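Local coordinates for YdhT protein (Bacillus subtilis, PDB 3CBW), which hydrolyses internal beta-1,4-mannosidic linkages of mannan, galactomannan and glucomannan as a secreted endo-mannanase of glycosyl hydrolase family 26, at residues C75-G80 against V93-D98; E88-V93 against N149-K154; G106-I111 against P168-P173; K154-L159 against D213-D218; E161-G166 against L217-W222. The protein carries 3 engineered substitutions. All coordinates share one frame; numbering follows the deposited sequence. Where two conformers were deposited one is given.

Contact 1 (C75-G80 against V93-D98); sequences CDYARG and VSCNGD
Y77, on the chain of strand 72-79, reaches across to the loop and helix start at V93-D98. Its CG stands anti to the carbonyl carbon (chi1 -77°), which lays one ring face against V93, the two side chains crossing obliquely. From CB outward, CG and CD2 meet V93 CG1. CD1 lies near V93 CA and C95 SG, and Y77 CE1 lies 3.7 Å from C95 SG. CE2 and CZ are again close to V93 CG1. That methyl sits almost exactly over the ring centre, with V93 CG1 3.6 Å from the centroid of the Y77 ring, a CH-pi contact. C95 SG lies at the ring edge instead, as a sulfur-aromatic contact. At the tip, Y77 OH donates to N96 OD1 over 2.7 Å, in the carbonyl plane and on a lone pair. The ring and amide planes are 62° apart. N96 ND2 is held by G158 O and E161 OE1, which fixes the flip of the amide and turns OD1 to the tyrosine.

Beside the ring, C75 SG and C95 SG are joined by a disulfide 2.2 Å long with chi3 -87°. C75 SG is anti to its backbone N, while C95 SG takes the crowded position between N and carbonyl carbon. N96 N bonds to V93 O and closes a type I turn that carries C95 towards the strand. I155, L159 and L162 of helix 143-163 also touch Y77. The buried hydroxyl is thus satisfied by an oriented amide, and a covalent bridge ties the strand to the entry of helix 96-104.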
# COMPACT_ATOMS: atom_id res chain seq x y z
N CYS A 75 -4.66 -6.91 -1.50
CA CYS A 75 -5.29 -7.20 -2.79
C CYS A 75 -5.12 -5.99 -3.69
O CYS A 75 -5.03 -4.86 -3.21
CB CYS A 75 -6.79 -7.51 -2.62
SG CYS A 75 -7.83 -7.52 -4.18
N ASP A 76 -5.09 -6.22 -5.00
CA ASP A 76 -5.09 -5.11 -5.95
C ASP A 76 -6.31 -5.27 -6.83
O ASP A 76 -6.51 -6.30 -7.46
CB ASP A 76 -3.77 -5.10 -6.73
CG ASP A 76 -3.56 -3.82 -7.52
OD1 ASP A 76 -4.41 -3.47 -8.36
OD2 ASP A 76 -2.50 -3.19 -7.30
N TYR A 77 -7.16 -4.25 -6.84
CA TYR A 77 -8.40 -4.29 -7.61
C TYR A 77 -8.18 -4.14 -9.12
O TYR A 77 -9.08 -4.47 -9.91
CB TYR A 77 -9.28 -3.13 -7.21
CG TYR A 77 -10.06 -3.15 -5.92
CD1 TYR A 77 -10.33 -4.33 -5.19
CD2 TYR A 77 -10.64 -1.97 -5.47
CE1 TYR A 77 -11.12 -4.29 -4.03
CE2 TYR A 77 -11.44 -1.93 -4.34
CZ TYR A 77 -11.68 -3.09 -3.62
OH TYR A 77 -12.50 -3.00 -2.52
N ALA A 78 -7.05 -3.57 -9.53
CA ALA A 78 -6.94 -3.05 -10.89
C ALA A 78 -5.95 -3.84 -11.73
O ALA A 78 -4.75 -3.88 -11.44
CB ALA A 78 -6.60 -1.58 -10.88
N ARG A 79 -6.47 -4.47 -12.79
CA ARG A 79 -5.67 -5.24 -13.70
C ARG A 79 -5.41 -4.36 -14.93
O ARG A 79 -5.97 -4.58 -16.01
CB ARG A 79 -6.38 -6.55 -14.07
CG ARG A 79 -6.56 -7.56 -12.89
CD ARG A 79 -7.75 -7.28 -11.94
NE ARG A 79 -8.96 -7.00 -12.71
CZ ARG A 79 -9.80 -7.92 -13.19
NH1 ARG A 79 -9.65 -9.21 -12.91
NH2 ARG A 79 -10.83 -7.52 -13.93
N GLY A 80 -4.54 -3.37 -14.76
CA GLY A 80 -4.43 -2.27 -15.72
C GLY A 80 -3.75 -2.57 -17.05
O GLY A 80 -3.67 -1.68 -17.90
N VAL A 93 -13.54 -6.28 -7.70
CA VAL A 93 -13.53 -6.11 -6.25
C VAL A 93 -13.93 -7.37 -5.49
O VAL A 93 -14.19 -7.33 -4.29
CB VAL A 93 -14.38 -4.89 -5.80
CG1 VAL A 93 -13.96 -3.64 -6.53
CG2 VAL A 93 -15.89 -5.15 -6.01
N SER A 94 -13.93 -8.51 -6.18
CA SER A 94 -14.38 -9.77 -5.58
C SER A 94 -13.51 -10.28 -4.42
O SER A 94 -13.95 -11.14 -3.67
CB SER A 94 -14.54 -10.86 -6.65
OG SER A 94 -13.30 -11.22 -7.22
N CYS A 95 -12.29 -9.75 -4.28
CA CYS A 95 -11.43 -10.10 -3.15
C CYS A 95 -11.97 -9.54 -1.82
O CYS A 95 -11.49 -9.92 -0.76
CB CYS A 95 -10.01 -9.59 -3.38
SG CYS A 95 -9.86 -7.76 -3.49
N ASN A 96 -12.97 -8.65 -1.88
CA ASN A 96 -13.50 -8.00 -0.68
C ASN A 96 -13.89 -8.95 0.44
O ASN A 96 -13.57 -8.70 1.59
CB ASN A 96 -14.72 -7.15 -1.02
CG ASN A 96 -14.35 -5.77 -1.50
OD1 ASN A 96 -13.20 -5.35 -1.46
ND2 ASN A 96 -15.36 -5.02 -1.93
N GLY A 97 -14.61 -10.03 0.11
CA GLY A 97 -15.04 -10.98 1.14
C GLY A 97 -13.87 -11.46 1.99
O GLY A 97 -13.93 -11.46 3.22
N ASP A 98 -12.79 -11.87 1.32
CA ASP A 98 -11.58 -12.34 1.99
C ASP A 98 -10.90 -11.25 2.81
O ASP A 98 -10.36 -11.52 3.89
CB ASP A 98 -10.61 -12.95 0.99
CG ASP A 98 -11.03 -14.34 0.54
OD1 ASP A 98 -11.76 -15.03 1.29
OD2 ASP A 98 -10.63 -14.74 -0.57

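Contact 2 (E88-V93 against N149-K154)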
# COMPACT_ATOMS: atom_id res chain seq x y z
N GLU A 88 -13.19 0.69 -17.02
CA GLU A 88 -13.47 0.23 -15.67
C GLU A 88 -13.61 -1.29 -15.54
O GLU A 88 -13.63 -1.81 -14.42
CB GLU A 88 -14.66 0.99 -15.04
CG GLU A 88 -16.02 0.68 -15.65
CD GLU A 88 -16.37 1.53 -16.88
OE1 GLU A 88 -15.48 2.10 -17.55
OE2 GLU A 88 -17.58 1.62 -17.19
N ASP A 89 -13.68 -2.02 -16.66
CA ASP A 89 -13.68 -3.48 -16.62
C ASP A 89 -12.37 -4.03 -16.04
O ASP A 89 -12.31 -5.18 -15.59
CB ASP A 89 -13.89 -4.08 -18.02
CG ASP A 89 -15.23 -3.72 -18.64
OD1 ASP A 89 -16.14 -3.25 -17.93
OD2 ASP A 89 -15.35 -3.90 -19.87
N SER A 90 -11.32 -3.21 -16.07
CA SER A 90 -10.05 -3.54 -15.44
C SER A 90 -10.15 -3.67 -13.92
O SER A 90 -9.29 -4.27 -13.31
CB SER A 90 -8.99 -2.49 -15.81
OG SER A 90 -9.29 -1.22 -15.26
N ILE A 91 -11.18 -3.07 -13.32
CA ILE A 91 -11.38 -3.11 -11.87
C ILE A 91 -12.25 -4.30 -11.50
O ILE A 91 -13.32 -4.50 -12.07
CB ILE A 91 -12.08 -1.81 -11.39
CG1 ILE A 91 -11.32 -0.55 -11.82
CG2 ILE A 91 -12.34 -1.85 -9.89
CD1 ILE A 91 -9.95 -0.40 -11.22
N ASP A 92 -11.80 -5.09 -10.52
CA ASP A 92 -12.59 -6.18 -9.94
C ASP A 92 -12.44 -6.11 -8.43
O ASP A 92 -11.34 -5.90 -7.93
CB ASP A 92 -12.09 -7.53 -10.48
CG ASP A 92 -12.93 -8.71 -10.00
OD1 ASP A 92 -13.74 -9.24 -10.80
OD2 ASP A 92 -12.78 -9.14 -8.83
N VAL A 93 -13.54 -6.28 -7.70
CA VAL A 93 -13.53 -6.11 -6.25
C VAL A 93 -13.93 -7.37 -5.49
O VAL A 93 -14.19 -7.33 -4.29
CB VAL A 93 -14.38 -4.89 -5.80
CG1 VAL A 93 -13.96 -3.64 -6.53
CG2 VAL A 93 -15.89 -5.15 -6.01
N ASN A 149 -12.72 8.92 -13.69
CA ASN A 149 -13.83 8.88 -12.76
C ASN A 149 -14.65 7.60 -12.82
O ASN A 149 -15.13 7.14 -11.79
CB ASN A 149 -14.69 10.13 -12.91
CG ASN A 149 -14.01 11.36 -12.34
OD1 ASN A 149 -13.17 11.25 -11.44
ND2 ASN A 149 -14.38 12.53 -12.85
N ALA A 150 -14.75 6.98 -14.00
CA ALA A 150 -15.42 5.69 -14.12
C ALA A 150 -14.69 4.61 -13.32
O ALA A 150 -15.32 3.77 -12.65
CB ALA A 150 -15.54 5.27 -15.58
N MET A 151 -13.36 4.61 -13.38
CA MET A 151 -12.57 3.69 -12.56
C MET A 151 -12.75 3.99 -11.07
O MET A 151 -12.97 3.08 -10.26
CB MET A 151 -11.09 3.77 -12.91
CG MET A 151 -10.71 3.23 -14.32
SD MET A 151 -8.89 3.05 -14.65
CE MET A 151 -8.35 4.76 -14.47
N LEU A 152 -12.65 5.26 -10.70
CA LEU A 152 -12.75 5.62 -9.30
C LEU A 152 -14.12 5.24 -8.74
O LEU A 152 -14.22 4.81 -7.59
CB LEU A 152 -12.49 7.12 -9.10
CG LEU A 152 -11.11 7.65 -9.53
CD1 LEU A 152 -10.97 9.11 -9.16
CD2 LEU A 152 -9.97 6.83 -8.93
N SER A 153 -15.18 5.40 -9.53
CA SER A 153 -16.52 5.07 -9.08
C SER A 153 -16.64 3.59 -8.75
O SER A 153 -17.22 3.22 -7.74
CB SER A 153 -17.55 5.46 -10.13
OG SER A 153 -18.85 5.25 -9.63
N LYS A 154 -16.08 2.74 -9.61
CA LYS A 154 -16.16 1.30 -9.38
C LYS A 154 -15.31 0.89 -8.17
O LYS A 154 -15.71 0.03 -7.39
CB LYS A 154 -15.76 0.54 -10.64
CG LYS A 154 -16.14 -0.92 -10.60
CD LYS A 154 -15.86 -1.62 -11.92
CE LYS A 154 -16.20 -3.08 -11.81
NZ LYS A 154 -15.80 -3.82 -13.04
O HOH W 1 -16.92 -2.76 -15.38
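K154 lays its aliphatic chain along I91, the two side chains sliding past each other in opposite directions. CG is anti to the backbone N (chi1 -165°), and the chain is extended from there to its tip. K154 CG meets I91 CG2, and K154 CD lies 3.8 Å from I91 CB. The ammonium then ends among carbonyls of the loop. K154 NZ donates to I91 O over 2.7 Å, in the carbonyl plane. A longer bond of 3.3 Å runs from K154 NZ to E88 O, with the donor above the carbonyl plane. E88 O also accepts from I91 N, so it serves the 3-10 turn and the lysine together. A water takes a third bond from K154 NZ, at 2.8 Å, and donates to D89 OD1. D89 is therefore linked to the lysine through water, and its charge would probably steady the ammonium.

E88 packs on the helix one turn earlier. Its CG takes the crowded position and the chain bends at chi2, which brings E88 OE1 to 3.7 Å from A150 CB. E88 CB rests near A150 O. I91 CG1 and M151 CB meet loosely at 4.5 Å. An alanine in place of K154 would remove both carbonyl bonds and the water bridge, and would probably loosen the loop at E88 and I91.

R79 holds the same loop through D89 O and S90 O. The lysine of an outer helix thus bonds to carbonyls of a beta-alpha loop of the TIM barrel: the long connection between strand 72-79 and helix 96-104 is fastened to the neighbouring outer helix, 143-163.

Contact 3 (G106-I111 against P168-P173); sequences GGIPQI and PVLFRP
Strands 108-111 and 169-172 run parallel at 17°, with Q110 paired to L170 and I111 to F171. L170 N donates to P109 O, I111 N to L170 O and R172 N to I111 O, all close to straight. I111 N to L170 O is the shortest of the three, at 2.8 Å. Q110 CA adds a CA-H...O contact to L170 O.

On the face of Q110 and L170, the glutamine has CG anti to the backbone N and bends at chi2 (-100°). The side chain crosses that of L170 at about a right angle, with Q110 CG near L170 CB. The amide then turns to R172, which bends at chi3. R172 NE donates to Q110 OE1 over 2.8 Å, nearly along the C=O axis. The amide and guanidinium planes are 18° apart, so the two groups are nearly coplanar, with the amide at the guanidinium edge. A water accepts from both Q110 NE2 and R172 NH2 and closes a second link.

On the face of I111 and F171, I111 CD1 packs 3.9 Å from V169 CG1. L159 and L162 of helix 143-163 cover this side.

R172 also makes salt bridges to D249 and, through NH2, to E275, the probable nucleophile. Q110 is thus a second-shell residue that, with D249 and E275, would hold the guanidinium in its rotation; the positive charge would probably favour the ionised carboxylate.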
# COMPACT_ATOMS: atom_id res chain seq x y z
N GLY A 106 -8.42 -11.19 12.69
CA GLY A 106 -7.27 -10.66 13.42
C GLY A 106 -6.14 -10.05 12.61
O GLY A 106 -5.06 -9.85 13.14
N GLY A 107 -6.38 -9.76 11.33
CA GLY A 107 -5.41 -9.04 10.51
C GLY A 107 -6.00 -7.74 10.00
O GLY A 107 -7.02 -7.26 10.52
N ILE A 108 -5.33 -7.14 9.01
CA ILE A 108 -5.78 -5.87 8.42
C ILE A 108 -5.60 -5.96 6.90
O ILE A 108 -4.55 -6.39 6.42
CB ILE A 108 -4.94 -4.65 8.93
CG1 ILE A 108 -5.00 -4.48 10.45
CG2 ILE A 108 -5.39 -3.35 8.25
CD1 ILE A 108 -3.96 -3.47 10.97
N PRO A 109 -6.63 -5.57 6.14
CA PRO A 109 -6.48 -5.57 4.68
C PRO A 109 -5.79 -4.33 4.13
O PRO A 109 -5.85 -3.25 4.72
CB PRO A 109 -7.93 -5.66 4.19
CG PRO A 109 -8.70 -4.92 5.24
CD PRO A 109 -8.00 -5.19 6.56
N GLN A 110 -5.16 -4.52 2.98
CA GLN A 110 -4.48 -3.46 2.25
C GLN A 110 -4.89 -3.56 0.79
O GLN A 110 -4.90 -4.65 0.22
CB GLN A 110 -2.96 -3.60 2.37
CG GLN A 110 -2.13 -2.49 1.71
CD GLN A 110 -1.52 -2.81 0.34
OE1 GLN A 110 -0.57 -2.14 -0.05
NE2 GLN A 110 -2.04 -3.82 -0.38
N ILE A 111 -5.19 -2.41 0.18
CA ILE A 111 -5.54 -2.36 -1.24
C ILE A 111 -4.64 -1.40 -2.00
O ILE A 111 -4.45 -0.25 -1.58
CB ILE A 111 -7.04 -1.97 -1.44
CG1 ILE A 111 -7.92 -3.08 -0.84
CG2 ILE A 111 -7.36 -1.73 -2.91
CD1 ILE A 111 -9.40 -2.74 -0.73
N PRO A 168 -11.32 -1.33 8.61
CA PRO A 168 -10.29 -0.37 8.21
C PRO A 168 -9.47 -0.94 7.06
O PRO A 168 -9.19 -2.14 7.04
CB PRO A 168 -9.41 -0.25 9.46
CG PRO A 168 -9.59 -1.55 10.16
CD PRO A 168 -11.01 -1.96 9.91
N VAL A 169 -9.05 -0.08 6.14
CA VAL A 169 -8.28 -0.50 4.97
C VAL A 169 -7.07 0.39 4.80
O VAL A 169 -7.19 1.62 4.79
CB VAL A 169 -9.14 -0.38 3.68
CG1 VAL A 169 -8.32 -0.65 2.41
CG2 VAL A 169 -10.34 -1.30 3.75
N LEU A 170 -5.90 -0.23 4.66
CA LEU A 170 -4.70 0.48 4.26
C LEU A 170 -4.81 0.69 2.75
O LEU A 170 -4.70 -0.26 1.97
CB LEU A 170 -3.48 -0.37 4.60
CG LEU A 170 -3.21 -0.61 6.09
CD1 LEU A 170 -2.18 -1.71 6.32
CD2 LEU A 170 -2.79 0.69 6.78
N PHE A 171 -5.06 1.93 2.35
CA PHE A 171 -5.35 2.25 0.94
C PHE A 171 -4.15 2.96 0.35
O PHE A 171 -3.75 4.03 0.83
CB PHE A 171 -6.60 3.13 0.85
CG PHE A 171 -7.04 3.43 -0.55
CD1 PHE A 171 -7.41 2.41 -1.40
CD2 PHE A 171 -7.13 4.75 -0.99
CE1 PHE A 171 -7.84 2.67 -2.69
CE2 PHE A 171 -7.58 5.03 -2.28
CZ PHE A 171 -7.93 3.99 -3.14
N ARG A 172 -3.54 2.32 -0.64
CA ARG A 172 -2.24 2.76 -1.15
C ARG A 172 -2.33 3.01 -2.65
O ARG A 172 -1.91 2.18 -3.44
CB ARG A 172 -1.19 1.70 -0.81
CG ARG A 172 0.23 2.06 -1.20
CD ARG A 172 1.20 0.99 -0.72
NE ARG A 172 1.03 -0.31 -1.37
CZ ARG A 172 1.76 -0.77 -2.38
NH1 ARG A 172 2.74 -0.04 -2.89
NH2 ARG A 172 1.51 -1.96 -2.88
N PRO A 173 -2.87 4.18 -3.05
CA PRO A 173 -3.04 4.50 -4.47
C PRO A 173 -1.80 5.17 -5.06
O PRO A 173 -1.03 5.81 -4.33
CB PRO A 173 -4.18 5.52 -4.44
CG PRO A 173 -3.93 6.29 -3.16
CD PRO A 173 -3.40 5.25 -2.18
O HOH W 2 -0.62 -4.32 -2.86

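Contact 4 (K154-L159 against D213-D218)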
# COMPACT_ATOMS: atom_id res chain seq x y z
N LYS A 154 -16.08 2.74 -9.61
CA LYS A 154 -16.16 1.30 -9.38
C LYS A 154 -15.31 0.89 -8.17
O LYS A 154 -15.71 0.03 -7.39
CB LYS A 154 -15.76 0.54 -10.64
CG LYS A 154 -16.14 -0.92 -10.60
CD LYS A 154 -15.86 -1.62 -11.92
CE LYS A 154 -16.20 -3.08 -11.81
NZ LYS A 154 -15.80 -3.82 -13.04
N ILE A 155 -14.14 1.50 -8.03
CA ILE A 155 -13.27 1.28 -6.87
C ILE A 155 -14.02 1.66 -5.59
O ILE A 155 -14.04 0.88 -4.62
CB ILE A 155 -11.94 2.08 -7.00
CG1 ILE A 155 -11.08 1.47 -8.12
CG2 ILE A 155 -11.19 2.09 -5.67
CD1 ILE A 155 -10.06 2.44 -8.67
N ALA A 156 -14.65 2.83 -5.60
CA ALA A 156 -15.39 3.29 -4.43
C ALA A 156 -16.54 2.37 -4.08
O ALA A 156 -16.79 2.11 -2.91
CB ALA A 156 -15.89 4.71 -4.63
N ASP A 157 -17.23 1.83 -5.10
CA ASP A 157 -18.31 0.87 -4.84
C ASP A 157 -17.75 -0.34 -4.09
O ASP A 157 -18.37 -0.85 -3.16
CB ASP A 157 -18.95 0.39 -6.15
CG ASP A 157 -19.77 1.46 -6.86
OD1 ASP A 157 -20.03 2.55 -6.31
OD2 ASP A 157 -20.16 1.18 -8.02
N GLY A 158 -16.56 -0.79 -4.49
CA GLY A 158 -15.91 -1.90 -3.79
C GLY A 158 -15.53 -1.52 -2.37
O GLY A 158 -15.78 -2.27 -1.43
N LEU A 159 -14.93 -0.35 -2.21
CA LEU A 159 -14.51 0.08 -0.87
C LEU A 159 -15.69 0.23 0.09
O LEU A 159 -15.59 -0.09 1.29
CB LEU A 159 -13.67 1.35 -0.93
CG LEU A 159 -12.34 1.21 -1.68
CD1 LEU A 159 -11.67 2.55 -1.84
CD2 LEU A 159 -11.41 0.24 -0.99
N ASP A 213 -14.71 12.70 0.08
CA ASP A 213 -15.81 13.66 0.06
C ASP A 213 -16.94 13.20 -0.85
O ASP A 213 -18.07 13.02 -0.39
CB ASP A 213 -15.28 15.04 -0.32
CG ASP A 213 -14.31 15.57 0.71
OD1 ASP A 213 -14.50 15.30 1.92
OD2 ASP A 213 -13.35 16.26 0.31
N THR A 214 -16.67 12.96 -2.12
CA THR A 214 -17.72 12.52 -3.05
C THR A 214 -18.36 11.22 -2.57
O THR A 214 -19.59 11.07 -2.64
CB THR A 214 -17.17 12.35 -4.48
OG1 THR A 214 -16.54 13.57 -4.88
CG2 THR A 214 -18.27 11.98 -5.48
N ARG A 215 -17.54 10.30 -2.08
CA ARG A 215 -18.01 8.96 -1.77
C ARG A 215 -18.12 8.66 -0.28
O ARG A 215 -18.60 7.59 0.11
CB ARG A 215 -17.16 7.92 -2.51
CG ARG A 215 -17.25 8.07 -4.04
CD ARG A 215 -18.69 7.83 -4.58
NE ARG A 215 -19.14 6.52 -4.12
CZ ARG A 215 -19.23 5.42 -4.87
NH1 ARG A 215 -19.01 5.45 -6.18
NH2 ARG A 215 -19.57 4.28 -4.30
N GLY A 216 -17.70 9.59 0.57
CA GLY A 216 -17.88 9.48 2.02
C GLY A 216 -17.19 8.29 2.66
O GLY A 216 -17.64 7.77 3.68
N LEU A 217 -16.07 7.85 2.08
CA LEU A 217 -15.41 6.64 2.57
C LEU A 217 -14.58 6.91 3.82
O LEU A 217 -13.53 7.56 3.74
CB LEU A 217 -14.60 5.98 1.45
CG LEU A 217 -15.43 5.51 0.25
CD1 LEU A 217 -14.53 5.15 -0.91
CD2 LEU A 217 -16.35 4.34 0.56
N ASP A 218 -15.05 6.42 4.96
CA ASP A 218 -14.55 6.81 6.28
C ASP A 218 -13.72 5.73 6.98
O ASP A 218 -13.41 5.87 8.16
CB ASP A 218 -15.72 7.29 7.16
CG ASP A 218 -16.33 8.59 6.68
OD1 ASP A 218 -15.62 9.39 6.05
OD2 ASP A 218 -17.54 8.80 6.94
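This contact belongs to the outer helical layer of the TIM barrel, where helix 143-163 meets the chain leaving helix 194-214. R215 carries it. The arginine bends at chi2 and chi3, so its guanidinium folds flat over A156. A156 CB lies over the centre of one face, 3.4 Å from R215 CZ. The same methyl, A156 CB, touches R215 CG at 3.7 Å.

D157 comes to the edge of the group. R215 NH2 donates to D157 OD1 over 2.7 Å in a salt bridge, meeting the anti lone pair. R215 NH1 adds a weak bond to the same oxygen, so D157 OD1 takes both. The carboxylate plane is turned 48° from the guanidinium. R215 NH1 has a further weak bond to S153 O. An alanine in place of R215 would take away the salt bridge and the cover over A156, and would probably weaken the hold of this turn on the helix.

One turn along the helix, at L159, L217 CD1 packs 3.9 Å from L159 CB, and it also reaches A156 CB. G216, with positive phi, turns the chain between these two anchors. M211 of helix 194-214 touches both A156 and L217, while L159 continues inward to I111 of strand 108-114.

Contact 5 (E161-G166 against L217-W222); sequences ELENQG and LDHLIW
D218 N makes one bond across this contact, donating to E163 OE2 at 3.0 Å. The N-H...O angle is 154°, but the amide meets the carboxylate from above its plane, 66° out of it. E163 has CG anti to the backbone N and an extended chain, which carries the acid out to the loop before strand 220-224. Its other oxygen, E163 OE1, rests against L217 CD2 at 3.5 Å. E163 and D218 lie side by side and point the same way, with their carboxylate planes at a right angle. The acids are not paired: E163 OE2 and D218 OD2 stay 4.1 Å apart. D218 OD1 finds its partner in N16 ND2, which would probably ease the repulsion.

The stem of E163 lies across H219. E163 CB sits over the centre of the imidazole, 3.5 Å from the centroid of the H219 ring and 5° off its normal, a CH-pi contact. L220 CD2 lies against the opposite face, offset toward the rim, so both faces are packed. H219 CG takes the crowded position between N and carbonyl carbon, which turns the ring in against the helix. H219 NE2 has a weak bond to L159 O. H219 ND1 is buried with no partner. L162 CB touches the ring near NE2 and CD2.

Helix 143-163 stops here in a Schellman motif, with G166 at positive phi, G166 N bonded to E163 O and V167 N to L162 O. The contact joins this helix end to the entry of the next but one strand, at the N-terminal ends of the barrel strands in a beta/alpha barrel.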
# COMPACT_ATOMS: atom_id res chain seq x y z
N GLU A 161 -18.25 -1.61 0.34
CA GLU A 161 -18.61 -2.91 0.89
C GLU A 161 -17.86 -3.18 2.20
O GLU A 161 -18.42 -3.67 3.18
CB GLU A 161 -18.36 -4.02 -0.12
CG GLU A 161 -18.85 -5.37 0.37
CD GLU A 161 -18.61 -6.50 -0.60
OE1 GLU A 161 -17.97 -6.30 -1.66
OE2 GLU A 161 -19.07 -7.61 -0.26
N LEU A 162 -16.58 -2.82 2.23
CA LEU A 162 -15.76 -2.99 3.43
C LEU A 162 -16.19 -2.01 4.52
O LEU A 162 -16.26 -2.37 5.70
CB LEU A 162 -14.27 -2.84 3.10
CG LEU A 162 -13.78 -3.70 1.93
CD1 LEU A 162 -12.41 -3.27 1.46
CD2 LEU A 162 -13.79 -5.17 2.25
N GLU A 163 -16.50 -0.77 4.13
CA GLU A 163 -16.93 0.24 5.09
C GLU A 163 -18.21 -0.17 5.81
O GLU A 163 -18.38 0.13 7.00
CB GLU A 163 -17.12 1.57 4.38
CG GLU A 163 -17.30 2.72 5.34
CD GLU A 163 -17.74 3.98 4.67
OE1 GLU A 163 -18.16 3.91 3.50
OE2 GLU A 163 -17.64 5.04 5.32
N ASN A 164 -19.10 -0.86 5.10
CA ASN A 164 -20.37 -1.31 5.67
C ASN A 164 -20.20 -2.29 6.82
O ASN A 164 -21.11 -2.45 7.65
CB ASN A 164 -21.26 -1.93 4.59
CG ASN A 164 -21.81 -0.90 3.62
OD1 ASN A 164 -21.78 0.30 3.89
ND2 ASN A 164 -22.32 -1.36 2.49
N GLN A 165 -19.05 -2.94 6.88
CA GLN A 165 -18.73 -3.83 8.01
C GLN A 165 -17.71 -3.20 8.96
O GLN A 165 -17.16 -3.88 9.82
CB GLN A 165 -18.23 -5.18 7.51
CG GLN A 165 -19.26 -5.99 6.75
CD GLN A 165 -20.10 -6.83 7.69
OE1 GLN A 165 -21.02 -6.33 8.33
NE2 GLN A 165 -19.77 -8.12 7.78
N GLY A 166 -17.43 -1.90 8.77
CA GLY A 166 -16.51 -1.19 9.66
C GLY A 166 -15.05 -1.64 9.55
O GLY A 166 -14.29 -1.51 10.51
N LEU A 217 -16.07 7.85 2.08
CA LEU A 217 -15.41 6.64 2.57
C LEU A 217 -14.58 6.91 3.82
O LEU A 217 -13.53 7.56 3.74
CB LEU A 217 -14.60 5.98 1.45
CG LEU A 217 -15.43 5.51 0.25
CD1 LEU A 217 -14.53 5.15 -0.91
CD2 LEU A 217 -16.35 4.34 0.56
N ASP A 218 -15.05 6.42 4.96
CA ASP A 218 -14.55 6.81 6.28
C ASP A 218 -13.72 5.73 6.98
O ASP A 218 -13.41 5.87 8.16
CB ASP A 218 -15.72 7.29 7.16
CG ASP A 218 -16.33 8.59 6.68
OD1 ASP A 218 -15.62 9.39 6.05
OD2 ASP A 218 -17.54 8.80 6.94
N HIS A 219 -13.32 4.71 6.23
CA HIS A 219 -12.58 3.57 6.77
C HIS A 219 -11.19 3.46 6.14
O HIS A 219 -10.53 2.44 6.30
CB HIS A 219 -13.38 2.29 6.53
CG HIS A 219 -13.57 1.96 5.08
ND1 HIS A 219 -13.86 2.92 4.13
CD2 HIS A 219 -13.47 0.78 4.41
CE1 HIS A 219 -13.94 2.34 2.94
NE2 HIS A 219 -13.72 1.05 3.09
N LEU A 220 -10.76 4.49 5.42
CA LEU A 220 -9.48 4.44 4.69
C LEU A 220 -8.35 5.11 5.44
O LEU A 220 -8.50 6.20 6.00
CB LEU A 220 -9.61 5.09 3.31
CG LEU A 220 -10.73 4.58 2.41
CD1 LEU A 220 -10.74 5.30 1.07
CD2 LEU A 220 -10.60 3.06 2.20
N ILE A 221 -7.21 4.42 5.44
CA ILE A 221 -5.94 4.93 5.96
C ILE A 221 -5.06 5.09 4.73
O ILE A 221 -4.81 4.14 4.01
CB ILE A 221 -5.35 3.93 6.97
CG1 ILE A 221 -6.24 3.86 8.23
CG2 ILE A 221 -3.91 4.31 7.34
CD1 ILE A 221 -5.82 2.79 9.23
N TRP A 222 -4.63 6.32 4.48
CA TRP A 222 -4.01 6.71 3.22
C TRP A 222 -2.50 6.53 3.24
O TRP A 222 -1.82 7.08 4.12
CB TRP A 222 -4.39 8.16 2.90
CG TRP A 222 -5.84 8.26 2.54
CD1 TRP A 222 -6.90 8.28 3.40
CD2 TRP A 222 -6.38 8.27 1.22
NE1 TRP A 222 -8.07 8.32 2.69
CE2 TRP A 222 -7.78 8.32 1.35
CE3 TRP A 222 -5.82 8.28 -0.06
CZ2 TRP A 222 -8.63 8.37 0.24
CZ3 TRP A 222 -6.67 8.33 -1.16
CH2 TRP A 222 -8.06 8.36 -1.00

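How the contacts relate
From the N terminus, contact 1 comes first. It closes the loop between strand 72-79 and helix 96-104. Contact 2 crosses it, since E88-V93 lies inside that loop and its partner lies on helix 143-163. The two share V93. Contact 3 opens after contact 1 has closed and crosses contact 2, tying neighbouring parallel strands of the barrel. Contacts 4 and 5 start on helix 143-163 and both end on the stretch around L217 and D218; each crosses contact 3. Contacts 2, 4 and 5 thus follow one another along this helix, while I111 and F171 of contact 3 pack on L159 of contact 4.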